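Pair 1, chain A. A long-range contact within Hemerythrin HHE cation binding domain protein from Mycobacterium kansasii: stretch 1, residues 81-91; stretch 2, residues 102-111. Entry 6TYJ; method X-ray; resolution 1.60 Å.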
# COMPACT_ATOMS: atom_id res chain seq x y z
N ARG A 81 3.93 2.92 -9.31
CA ARG A 81 5.33 3.14 -9.66
C ARG A 81 5.91 4.33 -8.92
O ARG A 81 7.07 4.32 -8.54
CB ARG A 81 5.50 3.37 -11.16
CG ARG A 81 5.10 2.20 -12.00
CD ARG A 81 5.68 2.29 -13.41
NE ARG A 81 5.11 1.24 -14.23
CZ ARG A 81 5.58 -0.00 -14.27
NH1 ARG A 81 5.00 -0.91 -15.04
NH2 ARG A 81 6.65 -0.33 -13.55
N GLN A 82 5.11 5.39 -8.78
CA GLN A 82 5.55 6.57 -8.05
C GLN A 82 5.96 6.20 -6.63
O GLN A 82 7.00 6.63 -6.11
CB GLN A 82 4.44 7.61 -8.01
CG GLN A 82 4.18 8.36 -9.33
CD GLN A 82 5.35 9.26 -9.70
OE1 GLN A 82 6.45 8.77 -10.00
NE2 GLN A 82 5.15 10.59 -9.62
N VAL A 83 5.11 5.42 -5.97
CA VAL A 83 5.41 5.03 -4.59
C VAL A 83 6.64 4.14 -4.54
O VAL A 83 7.52 4.33 -3.69
CB VAL A 83 4.17 4.37 -3.97
CG1 VAL A 83 4.50 3.83 -2.59
CG2 VAL A 83 3.05 5.37 -3.88
N ILE A 84 6.72 3.14 -5.43
CA ILE A 84 7.86 2.21 -5.40
C ILE A 84 9.17 2.94 -5.72
O ILE A 84 10.20 2.70 -5.07
CB ILE A 84 7.60 1.02 -6.35
CG1 ILE A 84 6.43 0.17 -5.86
CG2 ILE A 84 8.84 0.16 -6.46
CD1 ILE A 84 5.95 -0.85 -6.90
N ASP A 85 9.14 3.86 -6.68
CA ASP A 85 10.34 4.61 -7.04
C ASP A 85 10.80 5.47 -5.87
O ASP A 85 12.00 5.62 -5.63
CB ASP A 85 10.09 5.49 -8.27
CG ASP A 85 10.31 4.75 -9.57
OD1 ASP A 85 10.54 3.52 -9.53
OD2 ASP A 85 10.25 5.41 -10.64
N GLN A 86 9.85 6.08 -5.16
CA GLN A 86 10.25 6.91 -4.03
C GLN A 86 10.77 6.06 -2.88
O GLN A 86 11.66 6.49 -2.15
CB GLN A 86 9.07 7.77 -3.56
CG GLN A 86 9.44 8.88 -2.59
CD GLN A 86 10.29 9.98 -3.22
OE1 GLN A 86 9.98 10.49 -4.30
NE2 GLN A 86 11.36 10.36 -2.53
N LEU A 87 10.19 4.88 -2.69
CA LEU A 87 10.70 3.98 -1.66
C LEU A 87 12.15 3.62 -1.94
O LEU A 87 12.97 3.54 -1.01
CB LEU A 87 9.83 2.72 -1.58
CG LEU A 87 10.33 1.67 -0.58
CD1 LEU A 87 10.43 2.20 0.84
CD2 LEU A 87 9.44 0.42 -0.65
N SER A 88 12.50 3.40 -3.22
CA SER A 88 13.89 3.12 -3.57
C SER A 88 14.82 4.26 -3.17
O SER A 88 15.93 4.04 -2.68
CB SER A 88 14.01 2.82 -5.06
OG SER A 88 13.30 1.64 -5.37
N VAL A 89 14.38 5.50 -3.39
CA VAL A 89 15.20 6.64 -2.98
C VAL A 89 15.33 6.68 -1.46
O VAL A 89 16.41 6.95 -0.92
CB VAL A 89 14.61 7.95 -3.52
CG1 VAL A 89 15.46 9.14 -3.06
CG2 VAL A 89 14.55 7.90 -5.04
N LEU A 90 14.22 6.42 -0.75
CA LEU A 90 14.24 6.47 0.71
C LEU A 90 15.25 5.48 1.27
O LEU A 90 16.04 5.82 2.17
CB LEU A 90 12.84 6.15 1.27
CG LEU A 90 12.74 5.97 2.79
CD1 LEU A 90 13.20 7.26 3.51
CD2 LEU A 90 11.32 5.64 3.15
N LEU A 91 15.25 4.26 0.76
CA LEU A 91 16.14 3.23 1.27
C LEU A 91 17.61 3.52 0.98
O LEU A 91 18.46 2.88 1.60
CB LEU A 91 15.75 1.88 0.68
CG LEU A 91 14.33 1.43 1.02
CD1 LEU A 91 13.97 0.16 0.30
CD2 LEU A 91 14.20 1.25 2.54
N ASP A 102 14.13 14.26 5.82
CA ASP A 102 13.63 14.83 4.57
C ASP A 102 13.18 13.73 3.60
O ASP A 102 12.14 13.86 2.96
CB ASP A 102 14.71 15.68 3.91
CG ASP A 102 14.74 17.08 4.44
OD1 ASP A 102 13.86 17.43 5.26
OD2 ASP A 102 15.64 17.82 4.03
N GLU A 103 13.96 12.65 3.48
CA GLU A 103 13.57 11.57 2.59
C GLU A 103 12.31 10.87 3.09
O GLU A 103 11.43 10.52 2.28
CB GLU A 103 14.71 10.56 2.43
CG GLU A 103 15.97 11.13 1.77
CD GLU A 103 15.75 11.64 0.35
OE1 GLU A 103 14.74 11.27 -0.30
OE2 GLU A 103 16.58 12.43 -0.13
N TRP A 104 12.20 10.65 4.40
CA TRP A 104 10.99 10.03 4.93
C TRP A 104 9.77 10.88 4.61
O TRP A 104 8.74 10.37 4.16
CB TRP A 104 11.12 9.81 6.44
CG TRP A 104 9.77 9.54 7.06
CD1 TRP A 104 9.05 10.37 7.85
CD2 TRP A 104 8.96 8.38 6.84
NE1 TRP A 104 7.84 9.79 8.17
CE2 TRP A 104 7.77 8.56 7.57
CE3 TRP A 104 9.14 7.19 6.12
CZ2 TRP A 104 6.75 7.62 7.60
CZ3 TRP A 104 8.12 6.24 6.14
CH2 TRP A 104 6.94 6.47 6.88
N ASN A 105 9.87 12.19 4.81
CA ASN A 105 8.73 13.06 4.53
C ASN A 105 8.36 13.04 3.05
O ASN A 105 7.17 13.05 2.71
CB ASN A 105 9.02 14.48 5.00
CG ASN A 105 8.95 14.61 6.50
OD1 ASN A 105 8.17 13.91 7.15
ND2 ASN A 105 9.74 15.51 7.07
N SER A 106 9.35 13.03 2.17
CA SER A 106 9.08 12.95 0.74
C SER A 106 8.35 11.65 0.40
O SER A 106 7.43 11.64 -0.41
CB SER A 106 10.37 13.07 -0.06
OG SER A 106 10.91 14.39 0.05
N PHE A 107 8.77 10.55 1.02
CA PHE A 107 8.08 9.28 0.78
C PHE A 107 6.66 9.30 1.34
O PHE A 107 5.71 8.89 0.66
CB PHE A 107 8.88 8.13 1.39
CG PHE A 107 8.19 6.81 1.27
CD1 PHE A 107 8.09 6.17 0.04
CD2 PHE A 107 7.61 6.21 2.39
CE1 PHE A 107 7.46 4.96 -0.08
CE2 PHE A 107 6.96 5.00 2.28
CZ PHE A 107 6.88 4.37 1.05
N LYS A 108 6.52 9.74 2.59
CA LYS A 108 5.20 9.83 3.23
C LYS A 108 4.23 10.62 2.36
O LYS A 108 3.07 10.22 2.19
CB LYS A 108 5.35 10.44 4.62
CG LYS A 108 4.08 10.37 5.44
CD LYS A 108 4.31 10.77 6.89
CE LYS A 108 4.47 12.27 7.02
NZ LYS A 108 4.35 12.75 8.44
N THR A 109 4.70 11.71 1.75
CA THR A 109 3.83 12.54 0.92
C THR A 109 3.32 11.77 -0.29
O THR A 109 2.14 11.86 -0.65
CB THR A 109 4.58 13.80 0.49
OG1 THR A 109 4.85 14.59 1.66
CG2 THR A 109 3.76 14.63 -0.50
N VAL A 110 4.21 11.03 -0.95
CA VAL A 110 3.83 10.26 -2.13
C VAL A 110 2.87 9.15 -1.74
O VAL A 110 1.89 8.88 -2.44
CB VAL A 110 5.09 9.71 -2.82
CG1 VAL A 110 4.73 8.83 -3.98
CG2 VAL A 110 6.00 10.86 -3.28
N LEU A 111 3.13 8.50 -0.60
CA LEU A 111 2.26 7.41 -0.16
C LEU A 111 0.86 7.92 0.15
O LEU A 111 -0.14 7.34 -0.30
CB LEU A 111 2.89 6.75 1.06
CG LEU A 111 2.27 5.42 1.50
CD1 LEU A 111 2.06 4.43 0.34
CD2 LEU A 111 3.17 4.83 2.56
O HOH W 1 12.55 9.57 -0.12
O HOH W 2 13.34 12.21 -2.13

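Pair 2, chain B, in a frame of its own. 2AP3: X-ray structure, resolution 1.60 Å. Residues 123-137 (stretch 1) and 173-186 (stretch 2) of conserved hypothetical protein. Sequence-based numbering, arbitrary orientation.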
# COMPACT_ATOMS: atom_id res chain seq x y z
N LYS B 123 -11.01 -7.29 5.26
CA LYS B 123 -10.20 -7.40 6.48
C LYS B 123 -8.77 -7.88 6.17
O LYS B 123 -7.80 -7.32 6.68
CB LYS B 123 -10.87 -8.32 7.52
CG LYS B 123 -12.02 -7.65 8.23
CD LYS B 123 -13.07 -8.63 8.74
CE LYS B 123 -14.29 -7.86 9.21
NZ LYS B 123 -15.43 -8.73 9.65
N GLU B 124 -8.64 -8.88 5.30
CA GLU B 124 -7.32 -9.39 4.93
C GLU B 124 -6.52 -8.31 4.18
O GLU B 124 -5.28 -8.23 4.32
CB GLU B 124 -7.44 -10.67 4.10
CG GLU B 124 -6.12 -11.43 3.96
CD GLU B 124 -5.31 -11.45 5.26
OE1 GLU B 124 -5.76 -12.07 6.24
OE2 GLU B 124 -4.23 -10.83 5.29
N LYS B 125 -7.22 -7.49 3.39
CA LYS B 125 -6.58 -6.39 2.64
C LYS B 125 -5.87 -5.46 3.61
O LYS B 125 -4.69 -5.13 3.43
CB LYS B 125 -7.61 -5.59 1.82
CG LYS B 125 -7.03 -4.31 1.17
CD LYS B 125 -8.13 -3.38 0.60
CE LYS B 125 -7.59 -1.98 0.24
NZ LYS B 125 -8.62 -1.10 -0.42
N TYR B 126 -6.59 -5.01 4.63
CA TYR B 126 -6.02 -4.08 5.60
C TYR B 126 -4.86 -4.67 6.37
O TYR B 126 -3.87 -3.99 6.64
CB TYR B 126 -7.10 -3.52 6.52
CG TYR B 126 -8.16 -2.76 5.76
CD1 TYR B 126 -7.82 -1.71 4.90
CD2 TYR B 126 -9.52 -3.07 5.91
CE1 TYR B 126 -8.80 -1.00 4.20
CE2 TYR B 126 -10.50 -2.36 5.22
CZ TYR B 126 -10.13 -1.34 4.37
OH TYR B 126 -11.09 -0.63 3.68
N LYS B 127 -4.95 -5.96 6.70
CA LYS B 127 -3.84 -6.62 7.38
C LYS B 127 -2.61 -6.74 6.48
O LYS B 127 -1.48 -6.47 6.91
CB LYS B 127 -4.28 -8.00 7.89
CG LYS B 127 -3.21 -8.69 8.73
CD LYS B 127 -3.62 -10.08 9.19
CE LYS B 127 -2.41 -10.82 9.73
NZ LYS B 127 -2.75 -12.21 10.15
N LEU B 128 -2.83 -7.12 5.23
CA LEU B 128 -1.71 -7.26 4.32
C LEU B 128 -1.09 -5.91 3.99
O LEU B 128 0.11 -5.82 3.74
CB LEU B 128 -2.10 -8.03 3.06
CG LEU B 128 -2.09 -9.56 3.16
CD1 LEU B 128 -2.66 -10.14 1.86
CD2 LEU B 128 -0.67 -10.08 3.40
N HIS B 129 -1.90 -4.85 4.00
CA HIS B 129 -1.28 -3.54 3.80
C HIS B 129 -0.31 -3.18 4.92
O HIS B 129 0.76 -2.61 4.67
CB HIS B 129 -2.29 -2.41 3.63
CG HIS B 129 -1.63 -1.15 3.17
ND1 HIS B 129 -1.10 -0.23 4.06
CD2 HIS B 129 -1.28 -0.72 1.93
CE1 HIS B 129 -0.50 0.74 3.38
NE2 HIS B 129 -0.62 0.48 2.09
N SER B 130 -0.69 -3.48 6.16
CA SER B 130 0.21 -3.27 7.31
C SER B 130 1.55 -4.01 7.13
O SER B 130 2.62 -3.44 7.38
CB SER B 130 -0.47 -3.71 8.61
OG SER B 130 0.41 -3.52 9.71
N ASP B 131 1.49 -5.26 6.67
CA ASP B 131 2.70 -6.04 6.39
C ASP B 131 3.52 -5.36 5.29
O ASP B 131 4.75 -5.22 5.38
CB ASP B 131 2.33 -7.44 5.92
CG ASP B 131 1.70 -8.29 6.99
OD1 ASP B 131 1.81 -7.96 8.20
OD2 ASP B 131 1.09 -9.33 6.63
N TYR B 132 2.82 -4.95 4.24
CA TYR B 132 3.48 -4.24 3.12
C TYR B 132 4.16 -2.93 3.59
O TYR B 132 5.33 -2.65 3.25
CB TYR B 132 2.45 -4.01 1.99
CG TYR B 132 2.91 -3.01 0.95
CD1 TYR B 132 3.88 -3.35 0.01
CD2 TYR B 132 2.39 -1.71 0.91
CE1 TYR B 132 4.31 -2.45 -0.93
CE2 TYR B 132 2.82 -0.77 -0.04
CZ TYR B 132 3.79 -1.16 -0.97
OH TYR B 132 4.24 -0.27 -1.92
N ALA B 133 3.44 -2.12 4.36
CA ALA B 133 3.99 -0.86 4.89
C ALA B 133 5.23 -1.12 5.74
O ALA B 133 6.23 -0.43 5.61
CB ALA B 133 2.95 -0.12 5.70
N LYS B 134 5.18 -2.13 6.60
CA LYS B 134 6.34 -2.49 7.42
C LYS B 134 7.53 -2.85 6.52
O LYS B 134 8.67 -2.42 6.75
CB LYS B 134 6.01 -3.66 8.36
CG LYS B 134 7.06 -3.90 9.45
CD LYS B 134 6.57 -4.97 10.44
CE LYS B 134 7.66 -5.43 11.39
NZ LYS B 134 8.21 -4.33 12.23
N ALA B 135 7.28 -3.64 5.48
CA ALA B 135 8.35 -4.11 4.60
C ALA B 135 8.94 -2.94 3.78
O ALA B 135 10.15 -2.87 3.57
CB ALA B 135 7.84 -5.21 3.67
N TYR B 136 8.07 -2.04 3.32
CA TYR B 136 8.54 -0.91 2.55
C TYR B 136 9.40 0.01 3.42
O TYR B 136 10.52 0.37 3.03
CB TYR B 136 7.35 -0.12 1.95
CG TYR B 136 7.81 1.11 1.21
CD1 TYR B 136 8.50 0.98 -0.00
CD2 TYR B 136 7.63 2.39 1.74
CE1 TYR B 136 8.98 2.11 -0.68
CE2 TYR B 136 8.11 3.54 1.05
CZ TYR B 136 8.76 3.38 -0.16
OH TYR B 136 9.24 4.51 -0.83
N LYS B 137 8.89 0.37 4.60
CA LYS B 137 9.69 1.21 5.52
C LYS B 137 11.04 0.58 5.91
O LYS B 137 12.06 1.28 5.96
CB LYS B 137 8.87 1.57 6.75
CG LYS B 137 7.71 2.48 6.42
CD LYS B 137 7.01 2.98 7.70
CE LYS B 137 6.14 1.95 8.31
NZ LYS B 137 5.36 2.61 9.42
N LYS B 173 12.10 -9.53 0.52
CA LYS B 173 10.95 -9.62 1.39
C LYS B 173 9.82 -8.69 0.97
O LYS B 173 8.64 -9.06 1.03
CB LYS B 173 11.38 -9.34 2.82
CG LYS B 173 12.34 -10.37 3.41
CD LYS B 173 12.32 -10.29 4.93
CE LYS B 173 12.99 -9.02 5.47
NZ LYS B 173 12.35 -8.60 6.75
N LEU B 174 10.16 -7.47 0.54
CA LEU B 174 9.14 -6.53 0.10
C LEU B 174 8.40 -7.08 -1.12
O LEU B 174 7.17 -6.95 -1.21
CB LEU B 174 9.73 -5.14 -0.18
CG LEU B 174 8.82 -4.06 -0.80
CD1 LEU B 174 7.60 -3.78 0.10
CD2 LEU B 174 9.62 -2.81 -1.12
N LYS B 175 9.15 -7.72 -2.04
CA LYS B 175 8.52 -8.37 -3.20
C LYS B 175 7.53 -9.48 -2.82
O LYS B 175 6.44 -9.55 -3.39
CB LYS B 175 9.56 -8.89 -4.21
CG LYS B 175 8.94 -9.24 -5.58
CD LYS B 175 9.87 -10.10 -6.40
CE LYS B 175 9.23 -10.54 -7.75
NZ LYS B 175 7.74 -10.61 -7.73
N GLU B 176 7.90 -10.32 -1.87
CA GLU B 176 7.03 -11.39 -1.40
C GLU B 176 5.70 -10.80 -0.88
O GLU B 176 4.63 -11.27 -1.23
CB GLU B 176 7.70 -12.18 -0.28
CG GLU B 176 8.95 -12.95 -0.70
CD GLU B 176 9.61 -13.68 0.47
OE1 GLU B 176 8.96 -13.81 1.54
OE2 GLU B 176 10.76 -14.14 0.32
N VAL B 177 5.79 -9.74 -0.06
CA VAL B 177 4.59 -9.16 0.55
C VAL B 177 3.78 -8.28 -0.42
O VAL B 177 2.54 -8.27 -0.37
CB VAL B 177 4.89 -8.46 1.92
CG1 VAL B 177 5.66 -7.18 1.75
CG2 VAL B 177 3.59 -8.19 2.66
N SER B 178 4.48 -7.58 -1.30
CA SER B 178 3.84 -6.76 -2.32
C SER B 178 3.01 -7.65 -3.26
O SER B 178 1.87 -7.32 -3.58
CB SER B 178 4.89 -5.95 -3.09
OG SER B 178 4.29 -5.13 -4.08
N ASP B 179 3.59 -8.78 -3.70
CA ASP B 179 2.88 -9.82 -4.48
C ASP B 179 1.61 -10.32 -3.77
O ASP B 179 0.55 -10.50 -4.39
CB ASP B 179 3.79 -11.04 -4.78
CG ASP B 179 4.79 -10.78 -5.91
OD1 ASP B 179 4.78 -9.68 -6.51
OD2 ASP B 179 5.59 -11.71 -6.22
N LYS B 180 1.72 -10.59 -2.47
CA LYS B 180 0.58 -11.05 -1.69
C LYS B 180 -0.51 -9.98 -1.63
O LYS B 180 -1.71 -10.28 -1.67
CB LYS B 180 1.01 -11.42 -0.28
CG LYS B 180 1.88 -12.66 -0.19
CD LYS B 180 1.92 -13.19 1.24
CE LYS B 180 2.48 -14.60 1.30
NZ LYS B 180 3.94 -14.66 1.01
N TYR B 181 -0.10 -8.71 -1.53
CA TYR B 181 -1.05 -7.61 -1.43
C TYR B 181 -1.79 -7.43 -2.76
O TYR B 181 -3.00 -7.27 -2.79
CB TYR B 181 -0.36 -6.30 -1.01
CG TYR B 181 -1.34 -5.17 -0.75
CD1 TYR B 181 -2.29 -5.27 0.26
CD2 TYR B 181 -1.29 -3.99 -1.49
CE1 TYR B 181 -3.19 -4.25 0.50
CE2 TYR B 181 -2.18 -2.96 -1.26
CZ TYR B 181 -3.13 -3.11 -0.27
OH TYR B 181 -4.01 -2.09 -0.03
N THR B 182 -1.04 -7.47 -3.86
CA THR B 182 -1.66 -7.36 -5.19
C THR B 182 -2.66 -8.50 -5.40
O THR B 182 -3.77 -8.28 -5.92
CB THR B 182 -0.59 -7.30 -6.30
OG1 THR B 182 0.24 -6.15 -6.09
CG2 THR B 182 -1.24 -7.19 -7.69
N LYS B 183 -2.29 -9.71 -4.96
CA LYS B 183 -3.22 -10.84 -4.95
C LYS B 183 -4.52 -10.54 -4.20
O LYS B 183 -5.60 -10.89 -4.68
CB LYS B 183 -2.57 -12.11 -4.38
CG LYS B 183 -1.73 -12.89 -5.37
CD LYS B 183 -1.66 -14.35 -4.93
CE LYS B 183 -0.72 -15.17 -5.80
NZ LYS B 183 -0.69 -16.59 -5.33
N VAL B 184 -4.42 -9.90 -3.03
CA VAL B 184 -5.63 -9.68 -2.21
C VAL B 184 -6.51 -8.61 -2.84
O VAL B 184 -7.74 -8.69 -2.75
CB VAL B 184 -5.32 -9.37 -0.71
CG1 VAL B 184 -4.74 -7.97 -0.53
CG2 VAL B 184 -6.59 -9.53 0.13
N LEU B 185 -5.90 -7.63 -3.50
CA LEU B 185 -6.68 -6.59 -4.16
C LEU B 185 -7.50 -7.23 -5.28
O LEU B 185 -8.65 -6.85 -5.52
CB LEU B 185 -5.80 -5.47 -4.70
CG LEU B 185 -5.03 -4.62 -3.67
CD1 LEU B 185 -4.18 -3.54 -4.38
CD2 LEU B 185 -6.00 -4.01 -2.65
N ASN B 186 -6.91 -8.23 -5.93
CA ASN B 186 -7.64 -9.03 -6.93
C ASN B 186 -8.75 -9.88 -6.34
O ASN B 186 -9.85 -9.94 -6.90
CB ASN B 186 -6.68 -9.89 -7.75
CG ASN B 186 -5.77 -9.05 -8.63
OD1 ASN B 186 -6.11 -7.91 -8.98
ND2 ASN B 186 -4.61 -9.59 -8.98

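Two antiparallel helices can keep one backbone arrangement while the side chains between them differ in size and polarity. In pair 1 the helix axes approach to 9.2 Å at 168°; in pair 2 they approach to 9.0 Å at 156°. Fourteen central residues superpose with an RMSD of 0.5 Å, and neither pair has a direct hydrogen bond between its helices; pair 1 adds water bridges to its packing.

The centre is an aromatic residue. Phe A107 matches Tyr B181, both with chi1 in t, and the side-chain centres lie 0.7 Å apart. The Phe A107 ring is a knob among Val A83, Gln A86, Leu A87 and Leu A90, with Leu A87 CD1 over one face and the backbone oxygen of Val A83 at its edge. The same edge position recurs in pair 2, where Lys B125 O lies 3.4 Å from Tyr B181 CE1. The neighbours differ, however. His B129 stands where Leu A87 does, its edge directed at the face of Tyr B181 in an offset arrangement with ring centroids 5.4 Å apart. Tyr B132 matches Leu A90, and its ring is nearly parallel to that of Tyr B181 but slid so far aside that the two barely overlap. At these two positions leucines line the ring in pair 1, and rings do so in pair 2.

Val A83 matches Lys B125. Val A83 CG2 lies 3.8 Å from Val A110 CG1, whereas Lys B125 runs its extended chain past the tyrosine, with its CE 3.6 Å from Tyr B181 OH, and its NZ is hydrogen-bonded elsewhere in the structure. Across from these residues, Val A110 matches Val B184, but chi1 is t in pair 1 and p in pair 2.

The sharpest contrast joins Gln A86 to Leu B128 and Glu A103 to Val B177. Gln A86 is a knob among Glu A103, Ser A106, Phe A107 and Val A110; its NE2 is 4.2 Å from Glu A103 OE1. Two waters bridge that gap, each accepting from NE2 and donating to OE1. In pair 2 both matched side chains are apolar: Leu B128 CD1 lies 3.8 Å from Val B184 CB, and Val B177 is itself a knob among Leu B128, Asp B131, Tyr B132 and Ala B135. Ser A106 matches Lys B180: both point toward the other helix at CB, but the end of the lysine leads away, while Ser A106 CB lies 3.8 Å from Gln A86 NE2. Similar axis separations thus accompany a water-linked polar pair in one case and two apolar side chains in the other.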